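Local coordinates for protein beta-N-acetylhexosaminidase (Arthrobacter aurescens, PDB 3RCN) that probably releases terminal non-reducing N-acetyl-D-hexosamine residues from N-acetyl-beta-D-hexosaminides by hydrolysis, as a member of glycoside hydrolase family 20, at residues R411-V425 against Q524-E538. Numbering follows the deposited sequence.
Sequences RQADGDDEPVPVGFV and QRPGVEGWKRDYDAE. With SO4 (sulfate ion), chain G.
The phenyl ring of F424 lies against R533 and Y535 where two short parallel strands, 422-423 and 531-532, join a loop of the family 20 catalytic domain to the C-terminal tail. CB of Y535 sits over one ring face, 4.2 Å from the F424 centroid, and the Y535 ring turns its edge to F424 in a T-shaped pair with planes at 84°. At the other end, V420 CG2 packs on V528 CG1 (3.6 Å), while a water ties V420 N to the carbonyls of R525 and V528. Between these two apolar patches, R533 N donates to G423 O (3.0 Å), which R411 NE approaches from the opposite face of the carbonyl plane. R533 bends at its third torsion (chi3 61°), which carries its guanidinium back to E538; NE and NH1 grip the carboxylate side-on, NH1 meeting the syn lone pair of OE1 at 2.7 Å. F424 CZ lies over a face of this guanidinium, whose NH2 also bridges to E403, about 8 Å from the side chain of E316, the predicted proton donor. Replacing R533 by a leucine would probably leave the carboxylates of E538 and E403 without this shared cation. R411 NH2 bonds R533 O at 2.9 Å. The extended K532 side chain crosses the R411 guanidinium, with K532 CB over one face and V425 CG2 over the opposite one. Further out, K532 NZ forms a salt bridge with D416 OD2, a weak bond at 3.3 Å, and donates to O1 of a sulfate probably from the crystallisation liquor (3.0 Å).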
ATOM      1  N   ARG A 411      18.617  -6.875 -14.652  1.00 36.32           N
ATOM      2  CA  ARG A 411      17.710  -7.624 -15.507  1.00 35.38           C
ATOM      3  C   ARG A 411      17.691  -9.124 -15.222  1.00 40.34           C
ATOM      4  O   ARG A 411      18.727  -9.724 -14.961  1.00 38.93           O
ATOM      5  CB  ARG A 411      18.085  -7.389 -16.962  1.00 36.03           C
ATOM      6  CG  ARG A 411      19.417  -7.975 -17.360  1.00 31.54           C
ATOM      7  CD  ARG A 411      20.106  -7.019 -18.302  1.00 36.47           C
ATOM      8  NE  ARG A 411      21.473  -7.420 -18.618  1.00 42.13           N
ATOM      9  CZ  ARG A 411      21.862  -7.863 -19.806  1.00 46.40           C
ATOM     10  NH1 ARG A 411      20.986  -7.969 -20.795  1.00 51.63           N
ATOM     11  NH2 ARG A 411      23.127  -8.191 -20.004  1.00 46.58           N
ATOM     12  N   GLN A 412      16.498  -9.717 -15.279  1.00 44.06           N
ATOM     13  CA  GLN A 412      16.282 -11.108 -14.882  1.00 38.41           C
ATOM     14  C   GLN A 412      16.427 -12.085 -16.034  1.00 40.70           C
ATOM     15  O   GLN A 412      16.339 -13.295 -15.847  1.00 48.29           O
ATOM     16  CB  GLN A 412      14.904 -11.252 -14.237  1.00 34.58           C
ATOM     17  CG  GLN A 412      14.726 -10.248 -13.124  1.00 40.19           C
ATOM     18  CD  GLN A 412      13.469 -10.438 -12.314  1.00 37.74           C
ATOM     19  OE1 GLN A 412      13.118 -11.556 -11.934  1.00 38.91           O
ATOM     20  NE2 GLN A 412      12.789  -9.332 -12.024  1.00 28.94           N
ATOM     21  N   ALA A 413      16.641 -11.563 -17.231  1.00 40.36           N
ATOM     22  CA  ALA A 413      16.854 -12.424 -18.384  1.00 44.28           C
ATOM     23  C   ALA A 413      17.585 -11.663 -19.479  1.00 48.98           C
ATOM     24  O   ALA A 413      17.591 -10.436 -19.488  1.00 56.82           O
ATOM     25  CB  ALA A 413      15.519 -12.961 -18.895  1.00 47.37           C
ATOM     26  N   ASP A 414      18.198 -12.382 -20.406  1.00 49.36           N
ATOM     27  CA  ASP A 414      18.800 -11.725 -21.554  1.00 63.15           C
ATOM     28  C   ASP A 414      17.716 -11.222 -22.502  1.00 67.33           C
ATOM     29  O   ASP A 414      16.593 -11.736 -22.509  1.00 68.15           O
ATOM     30  CB  ASP A 414      19.736 -12.681 -22.293  1.00 74.68           C
ATOM     31  CG  ASP A 414      18.993 -13.814 -22.971  1.00 85.36           C
ATOM     32  OD1 ASP A 414      19.502 -14.338 -23.986  1.00 93.92           O
ATOM     33  OD2 ASP A 414      17.897 -14.178 -22.493  1.00 86.02           O
ATOM     34  N   GLY A 415      18.055 -10.218 -23.305  1.00 74.20           N
ATOM     35  CA  GLY A 415      17.171  -9.778 -24.369  1.00 86.71           C
ATOM     36  C   GLY A 415      16.423  -8.473 -24.176  1.00 98.36           C
ATOM     37  O   GLY A 415      16.615  -7.742 -23.198  1.00 96.32           O
ATOM     38  N   ASP A 416      15.565  -8.180 -25.147  1.00107.37           N
ATOM     39  CA  ASP A 416      14.900  -6.886 -25.223  1.00109.25           C
ATOM     40  C   ASP A 416      13.488  -6.837 -24.622  1.00 94.48           C
ATOM     41  O   ASP A 416      12.857  -5.779 -24.616  1.00 91.83           O
ATOM     42  CB  ASP A 416      14.901  -6.381 -26.674  1.00122.02           C
ATOM     43  CG  ASP A 416      16.306  -6.318 -27.274  1.00129.90           C
ATOM     44  OD1 ASP A 416      16.649  -5.287 -27.894  1.00131.96           O
ATOM     45  OD2 ASP A 416      17.066  -7.301 -27.132  1.00131.57           O
ATOM     46  N   ASP A 417      12.984  -7.959 -24.115  1.00 79.63           N
ATOM     47  CA  ASP A 417      11.648  -7.943 -23.521  1.00 71.52           C
ATOM     48  C   ASP A 417      11.569  -7.599 -22.030  1.00 67.24           C
ATOM     49  O   ASP A 417      10.490  -7.323 -21.513  1.00 76.11           O
ATOM     50  CB  ASP A 417      10.899  -9.230 -23.831  1.00 81.38           C
ATOM     51  CG  ASP A 417      10.359  -9.243 -25.248  1.00 92.30           C
ATOM     52  OD1 ASP A 417       9.245  -8.705 -25.465  1.00 88.66           O
ATOM     53  OD2 ASP A 417      11.059  -9.763 -26.147  1.00 96.96           O
ATOM     54  N   GLU A 418      12.708  -7.582 -21.348  1.00 55.47           N
ATOM     55  CA  GLU A 418      12.755  -7.145 -19.959  1.00 49.03           C
ATOM     56  C   GLU A 418      12.718  -5.610 -19.902  1.00 46.00           C
ATOM     57  O   GLU A 418      13.352  -4.939 -20.715  1.00 53.43           O
ATOM     58  CB  GLU A 418      14.019  -7.682 -19.267  1.00 45.76           C
ATOM     59  CG  GLU A 418      14.185  -9.205 -19.296  1.00 41.89           C
ATOM     60  CD  GLU A 418      12.992  -9.944 -18.687  1.00 48.16           C
ATOM     61  OE1 GLU A 418      12.578  -9.585 -17.559  1.00 48.65           O
ATOM     62  OE2 GLU A 418      12.464 -10.878 -19.338  1.00 46.81           O
ATOM     63  N   PRO A 419      11.953  -5.049 -18.955  1.00 35.46           N
ATOM     64  CA  PRO A 419      11.823  -3.590 -18.786  1.00 42.15           C
ATOM     65  C   PRO A 419      13.104  -2.864 -18.306  1.00 43.03           C
ATOM     66  O   PRO A 419      13.691  -3.286 -17.324  1.00 42.60           O
ATOM     67  CB  PRO A 419      10.711  -3.458 -17.729  1.00 35.72           C
ATOM     68  CG  PRO A 419      10.704  -4.768 -17.007  1.00 33.72           C
ATOM     69  CD  PRO A 419      11.091  -5.800 -18.025  1.00 32.52           C
ATOM     70  N   VAL A 420      13.482  -1.772 -18.973  1.00 41.29           N
ATOM     71  CA  VAL A 420      14.689  -0.997 -18.657  1.00 39.88           C
ATOM     72  C   VAL A 420      15.866  -1.877 -18.233  1.00 44.74           C
ATOM     73  O   VAL A 420      16.303  -1.815 -17.078  1.00 45.04           O
ATOM     74  CB  VAL A 420      14.420   0.035 -17.544  1.00 37.18           C
ATOM     75  CG1 VAL A 420      15.505   1.111 -17.533  1.00 32.75           C
ATOM     76  CG2 VAL A 420      13.043   0.659 -17.718  1.00 34.29           C
ATOM     77  N   PRO A 421      16.369  -2.716 -19.156  1.00 42.12           N
ATOM     78  CA  PRO A 421      17.427  -3.669 -18.803  1.00 39.11           C
ATOM     79  C   PRO A 421      18.764  -3.001 -18.477  1.00 44.78           C
ATOM     80  O   PRO A 421      19.301  -2.230 -19.274  1.00 47.26           O
ATOM     81  CB  PRO A 421      17.556  -4.508 -20.069  1.00 41.61           C
ATOM     82  CG  PRO A 421      17.171  -3.578 -21.158  1.00 40.31           C
ATOM     83  CD  PRO A 421      16.069  -2.732 -20.596  1.00 36.15           C
ATOM     84  N   VAL A 422      19.328  -3.369 -17.332  1.00 44.55           N
ATOM     85  CA  VAL A 422      20.578  -2.804 -16.859  1.00 36.03           C
ATOM     86  C   VAL A 422      21.331  -3.854 -16.058  1.00 37.64           C
ATOM     87  O   VAL A 422      20.733  -4.783 -15.521  1.00 37.37           O
ATOM     88  CB  VAL A 422      20.372  -1.553 -15.960  1.00 43.51           C
ATOM     89  CG1 VAL A 422      19.823  -0.376 -16.759  1.00 36.55           C
ATOM     90  CG2 VAL A 422      19.491  -1.872 -14.757  1.00 45.60           C
ATOM     91  N   GLY A 423      22.645  -3.706 -15.982  1.00 35.56           N
ATOM     92  CA  GLY A 423      23.450  -4.625 -15.213  1.00 37.42           C
ATOM     93  C   GLY A 423      23.586  -5.955 -15.917  1.00 38.16           C
ATOM     94  O   GLY A 423      23.291  -6.079 -17.104  1.00 35.06           O
ATOM     95  N   PHE A 424      24.073  -6.940 -15.171  1.00 37.77           N
ATOM     96  CA  PHE A 424      24.272  -8.294 -15.665  1.00 40.05           C
ATOM     97  C   PHE A 424      22.965  -9.069 -15.678  1.00 42.84           C
ATOM     98  O   PHE A 424      22.038  -8.739 -14.934  1.00 39.55           O
ATOM     99  CB  PHE A 424      25.292  -9.023 -14.789  1.00 40.56           C
ATOM    100  CG  PHE A 424      26.502  -8.198 -14.458  1.00 43.13           C
ATOM    101  CD1 PHE A 424      27.393  -7.829 -15.446  1.00 40.10           C
ATOM    102  CD2 PHE A 424      26.738  -7.784 -13.157  1.00 50.33           C
ATOM    103  CE1 PHE A 424      28.500  -7.064 -15.145  1.00 46.08           C
ATOM    104  CE2 PHE A 424      27.848  -7.025 -12.852  1.00 52.01           C
ATOM    105  CZ  PHE A 424      28.730  -6.667 -13.848  1.00 49.84           C
ATOM    106  N   VAL A 425      22.883 -10.105 -16.506  1.00 39.18           N
ATOM    107  CA  VAL A 425      21.727 -10.974 -16.413  1.00 41.75           C
ATOM    108  C   VAL A 425      21.859 -11.714 -15.099  1.00 40.86           C
ATOM    109  O   VAL A 425      22.821 -12.445 -14.895  1.00 38.71           O
ATOM    110  CB  VAL A 425      21.695 -12.030 -17.540  1.00 41.74           C
ATOM    111  CG1 VAL A 425      20.523 -13.003 -17.328  1.00 35.50           C
ATOM    112  CG2 VAL A 425      21.614 -11.361 -18.909  1.00 41.33           C
ATOM    113  N   GLN A 524       5.953  -4.478 -19.128  1.00 33.11           N
ATOM    114  CA  GLN A 524       6.973  -4.052 -20.067  1.00 32.85           C
ATOM    115  C   GLN A 524       7.076  -2.522 -20.195  1.00 31.96           C
ATOM    116  O   GLN A 524       6.143  -1.793 -19.879  1.00 31.72           O
ATOM    117  CB  GLN A 524       6.741  -4.726 -21.414  1.00 30.98           C
ATOM    118  CG  GLN A 524       7.029  -6.204 -21.364  1.00 45.32           C
ATOM    119  CD  GLN A 524       6.626  -6.908 -22.631  1.00 67.77           C
ATOM    120  OE1 GLN A 524       6.711  -6.338 -23.721  1.00 74.97           O
ATOM    121  NE2 GLN A 524       6.166  -8.153 -22.500  1.00 75.02           N
ATOM    122  N   ARG A 525       8.232  -2.041 -20.624  1.00 28.19           N
ATOM    123  CA  ARG A 525       8.422  -0.612 -20.836  1.00 35.98           C
ATOM    124  C   ARG A 525       9.277  -0.393 -22.083  1.00 40.66           C
ATOM    125  O   ARG A 525      10.459  -0.086 -21.985  1.00 49.53           O
ATOM    126  CB  ARG A 525       9.097   0.037 -19.619  1.00 34.18           C
ATOM    127  CG  ARG A 525       8.368  -0.176 -18.287  1.00 30.26           C
ATOM    128  CD  ARG A 525       7.393   0.954 -17.940  1.00 23.85           C
ATOM    129  NE  ARG A 525       6.752   0.753 -16.635  1.00 26.80           N
ATOM    130  CZ  ARG A 525       5.726  -0.072 -16.412  1.00 32.79           C
ATOM    131  NH1 ARG A 525       5.215  -0.789 -17.406  1.00 34.67           N
ATOM    132  NH2 ARG A 525       5.213  -0.193 -15.194  1.00 28.26           N
ATOM    133  N   PRO A 526       8.684  -0.574 -23.262  1.00 36.32           N
ATOM    134  CA  PRO A 526       9.404  -0.398 -24.531  1.00 30.84           C
ATOM    135  C   PRO A 526       9.796   1.053 -24.804  1.00 34.85           C
ATOM    136  O   PRO A 526       9.119   1.980 -24.358  1.00 32.21           O
ATOM    137  CB  PRO A 526       8.387  -0.867 -25.580  1.00 31.48           C
ATOM    138  CG  PRO A 526       7.018  -0.694 -24.912  1.00 25.97           C
ATOM    139  CD  PRO A 526       7.271  -0.966 -23.450  1.00 35.71           C
ATOM    140  N   GLY A 527      10.888   1.242 -25.544  1.00 46.16           N
ATOM    141  CA  GLY A 527      11.375   2.569 -25.889  1.00 44.44           C
ATOM    142  C   GLY A 527      12.237   3.201 -24.806  1.00 46.28           C
ATOM    143  O   GLY A 527      12.741   4.316 -24.967  1.00 48.50           O
ATOM    144  N   VAL A 528      12.409   2.494 -23.695  1.00 39.18           N
ATOM    145  CA  VAL A 528      13.150   3.039 -22.569  1.00 38.44           C
ATOM    146  C   VAL A 528      14.483   2.341 -22.502  1.00 36.45           C
ATOM    147  O   VAL A 528      14.551   1.151 -22.217  1.00 39.37           O
ATOM    148  CB  VAL A 528      12.385   2.874 -21.236  1.00 41.06           C
ATOM    149  CG1 VAL A 528      13.208   3.406 -20.072  1.00 35.77           C
ATOM    150  CG2 VAL A 528      11.029   3.585 -21.306  1.00 32.04           C
ATOM    151  N   GLU A 529      15.536   3.097 -22.793  1.00 41.95           N
ATOM    152  CA  GLU A 529      16.884   2.569 -22.958  1.00 46.32           C
ATOM    153  C   GLU A 529      17.526   2.174 -21.643  1.00 44.30           C
ATOM    154  O   GLU A 529      17.557   2.959 -20.704  1.00 47.15           O
ATOM    155  CB  GLU A 529      17.759   3.624 -23.628  1.00 61.96           C
ATOM    156  CG  GLU A 529      18.190   3.264 -25.036  1.00 80.37           C
ATOM    157  CD  GLU A 529      18.766   4.451 -25.777  1.00 93.07           C
ATOM    158  OE1 GLU A 529      19.950   4.784 -25.543  1.00 95.81           O
ATOM    159  OE2 GLU A 529      18.026   5.057 -26.585  1.00 98.60           O
ATOM    160  N   GLY A 530      18.049   0.956 -21.584  1.00 41.99           N
ATOM    161  CA  GLY A 530      18.816   0.519 -20.434  1.00 40.14           C
ATOM    162  C   GLY A 530      20.298   0.544 -20.756  1.00 48.30           C
ATOM    163  O   GLY A 530      20.724   1.173 -21.730  1.00 49.98           O
ATOM    164  N   TRP A 531      21.094  -0.093 -19.905  1.00 56.38           N
ATOM    165  CA  TRP A 531      22.509  -0.304 -20.188  1.00 52.17           C
ATOM    166  C   TRP A 531      22.897  -1.749 -19.863  1.00 49.04           C
ATOM    167  O   TRP A 531      22.981  -2.122 -18.696  1.00 49.71           O
ATOM    168  CB  TRP A 531      23.326   0.670 -19.342  1.00 48.46           C
ATOM    169  CG  TRP A 531      24.746   0.797 -19.780  1.00 62.77           C
ATOM    170  CD1 TRP A 531      25.859   0.406 -19.088  1.00 62.34           C
ATOM    171  CD2 TRP A 531      25.212   1.347 -21.015  1.00 65.83           C
ATOM    172  NE1 TRP A 531      26.984   0.685 -19.817  1.00 65.37           N
ATOM    173  CE2 TRP A 531      26.615   1.262 -21.005  1.00 66.51           C
ATOM    174  CE3 TRP A 531      24.578   1.906 -22.129  1.00 68.56           C
ATOM    175  CZ2 TRP A 531      27.397   1.715 -22.064  1.00 64.69           C
ATOM    176  CZ3 TRP A 531      25.357   2.355 -23.178  1.00 66.93           C
ATOM    177  CH2 TRP A 531      26.752   2.259 -23.136  1.00 63.10           C
ATOM    178  N   LYS A 532      23.231  -2.533 -20.880  1.00 47.91           N
ATOM    179  CA  LYS A 532      23.420  -3.968 -20.688  1.00 49.97           C
ATOM    180  C   LYS A 532      24.864  -4.333 -20.403  1.00 56.85           C
ATOM    181  O   LYS A 532      25.743  -4.091 -21.226  1.00 63.95           O
ATOM    182  CB  LYS A 532      22.951  -4.747 -21.913  1.00 51.41           C
ATOM    183  CG  LYS A 532      21.468  -4.730 -22.170  1.00 48.11           C
ATOM    184  CD  LYS A 532      21.133  -5.684 -23.304  1.00 47.48           C
ATOM    185  CE  LYS A 532      19.656  -5.562 -23.700  1.00 56.79           C
ATOM    186  NZ  LYS A 532      19.279  -6.469 -24.825  1.00 58.81           N
ATOM    187  N   ARG A 533      25.096  -4.970 -19.262  1.00 54.93           N
ATOM    188  CA  ARG A 533      26.447  -5.359 -18.885  1.00 58.64           C
ATOM    189  C   ARG A 533      26.660  -6.868 -18.967  1.00 60.27           C
ATOM    190  O   ARG A 533      25.717  -7.652 -18.818  1.00 52.89           O
ATOM    191  CB  ARG A 533      26.790  -4.836 -17.488  1.00 60.05           C
ATOM    192  CG  ARG A 533      26.839  -3.324 -17.431  1.00 62.21           C
ATOM    193  CD  ARG A 533      27.046  -2.841 -16.026  1.00 60.75           C
ATOM    194  NE  ARG A 533      28.309  -3.317 -15.483  1.00 60.26           N
ATOM    195  CZ  ARG A 533      28.731  -3.056 -14.252  1.00 64.23           C
ATOM    196  NH1 ARG A 533      29.901  -3.522 -13.833  1.00 67.18           N
ATOM    197  NH2 ARG A 533      27.981  -2.323 -13.439  1.00 61.85           N
ATOM    198  N   ASP A 534      27.905  -7.248 -19.255  1.00 65.52           N
ATOM    199  CA  ASP A 534      28.333  -8.645 -19.324  1.00 69.26           C
ATOM    200  C   ASP A 534      29.553  -8.878 -18.434  1.00 68.56           C
ATOM    201  O   ASP A 534      30.627  -8.323 -18.672  1.00 65.23           O
ATOM    202  CB  ASP A 534      28.653  -9.038 -20.770  1.00 75.95           C
ATOM    203  CG  ASP A 534      29.272 -10.421 -20.879  1.00 84.75           C
ATOM    204  OD1 ASP A 534      29.052 -11.253 -19.972  1.00 87.71           O
ATOM    205  OD2 ASP A 534      29.981 -10.676 -21.877  1.00 89.26           O
ATOM    206  N   TYR A 535      29.387  -9.711 -17.413  1.00 71.32           N
ATOM    207  CA  TYR A 535      30.413  -9.863 -16.384  1.00 70.67           C
ATOM    208  C   TYR A 535      31.745 -10.360 -16.921  1.00 76.07           C
ATOM    209  O   TYR A 535      32.802  -9.940 -16.453  1.00 77.79           O
ATOM    210  CB  TYR A 535      29.941 -10.787 -15.260  1.00 70.24           C
ATOM    211  CG  TYR A 535      30.914 -10.863 -14.106  1.00 73.49           C
ATOM    212  CD1 TYR A 535      31.549 -12.055 -13.780  1.00 78.42           C
ATOM    213  CD2 TYR A 535      31.218  -9.731 -13.355  1.00 75.76           C
ATOM    214  CE1 TYR A 535      32.454 -12.124 -12.726  1.00 79.19           C
ATOM    215  CE2 TYR A 535      32.118  -9.786 -12.303  1.00 79.34           C
ATOM    216  CZ  TYR A 535      32.734 -10.986 -11.991  1.00 80.27           C
ATOM    217  OH  TYR A 535      33.627 -11.043 -10.941  1.00 78.86           O
ATOM    218  N   ASP A 536      31.700 -11.267 -17.886  1.00 78.77           N
ATOM    219  CA  ASP A 536      32.929 -11.854 -18.401  1.00 83.11           C
ATOM    220  C   ASP A 536      33.712 -10.834 -19.220  1.00 80.37           C
ATOM    221  O   ASP A 536      34.931 -10.693 -19.062  1.00 79.33           O
ATOM    222  CB  ASP A 536      32.620 -13.104 -19.222  1.00 92.97           C
ATOM    223  CG  ASP A 536      31.966 -14.197 -18.389  1.00 98.78           C
ATOM    224  OD1 ASP A 536      32.245 -14.270 -17.170  1.00 96.25           O
ATOM    225  OD2 ASP A 536      31.170 -14.979 -18.952  1.00101.81           O
ATOM    226  N   ALA A 537      32.999 -10.110 -20.078  1.00 74.19           N
ATOM    227  CA  ALA A 537      33.609  -9.079 -20.905  1.00 72.52           C
ATOM    228  C   ALA A 537      34.379  -8.032 -20.091  1.00 81.40           C
ATOM    229  O   ALA A 537      35.374  -7.482 -20.564  1.00 86.43           O
ATOM    230  CB  ALA A 537      32.557  -8.410 -21.777  1.00 67.11           C
ATOM    231  N   GLU A 538      33.921  -7.759 -18.873  1.00 82.81           N
ATOM    232  CA  GLU A 538      34.510  -6.704 -18.047  1.00 81.64           C
ATOM    233  C   GLU A 538      35.764  -7.150 -17.298  1.00 88.35           C
ATOM    234  O   GLU A 538      36.514  -6.318 -16.780  1.00 88.21           O
ATOM    235  CB  GLU A 538      33.474  -6.152 -17.069  1.00 77.47           C
ATOM    236  CG  GLU A 538      32.114  -5.931 -17.710  1.00 78.45           C
ATOM    237  CD  GLU A 538      31.281  -4.893 -16.990  1.00 77.95           C
ATOM    238  OE1 GLU A 538      31.390  -4.792 -15.749  1.00 73.04           O
ATOM    239  OE2 GLU A 538      30.522  -4.173 -17.677  1.00 81.44           O
TER
HETATM  240  S   SO4 G 557      21.907  -9.688 -24.486  1.00109.80           S
HETATM  241  O1  SO4 G 557      20.970  -8.864 -25.248  1.00104.60           O
HETATM  242  O2  SO4 G 557      21.232 -10.356 -23.376  1.00105.44           O
HETATM  243  O3  SO4 G 557      22.477 -10.697 -25.372  1.00110.72           O
HETATM  244  O4  SO4 G 557      22.973  -8.846 -23.945  1.00113.29           O
HETATM  245  O   HOH W   1      13.028  -1.123 -21.650  1.00 38.29           O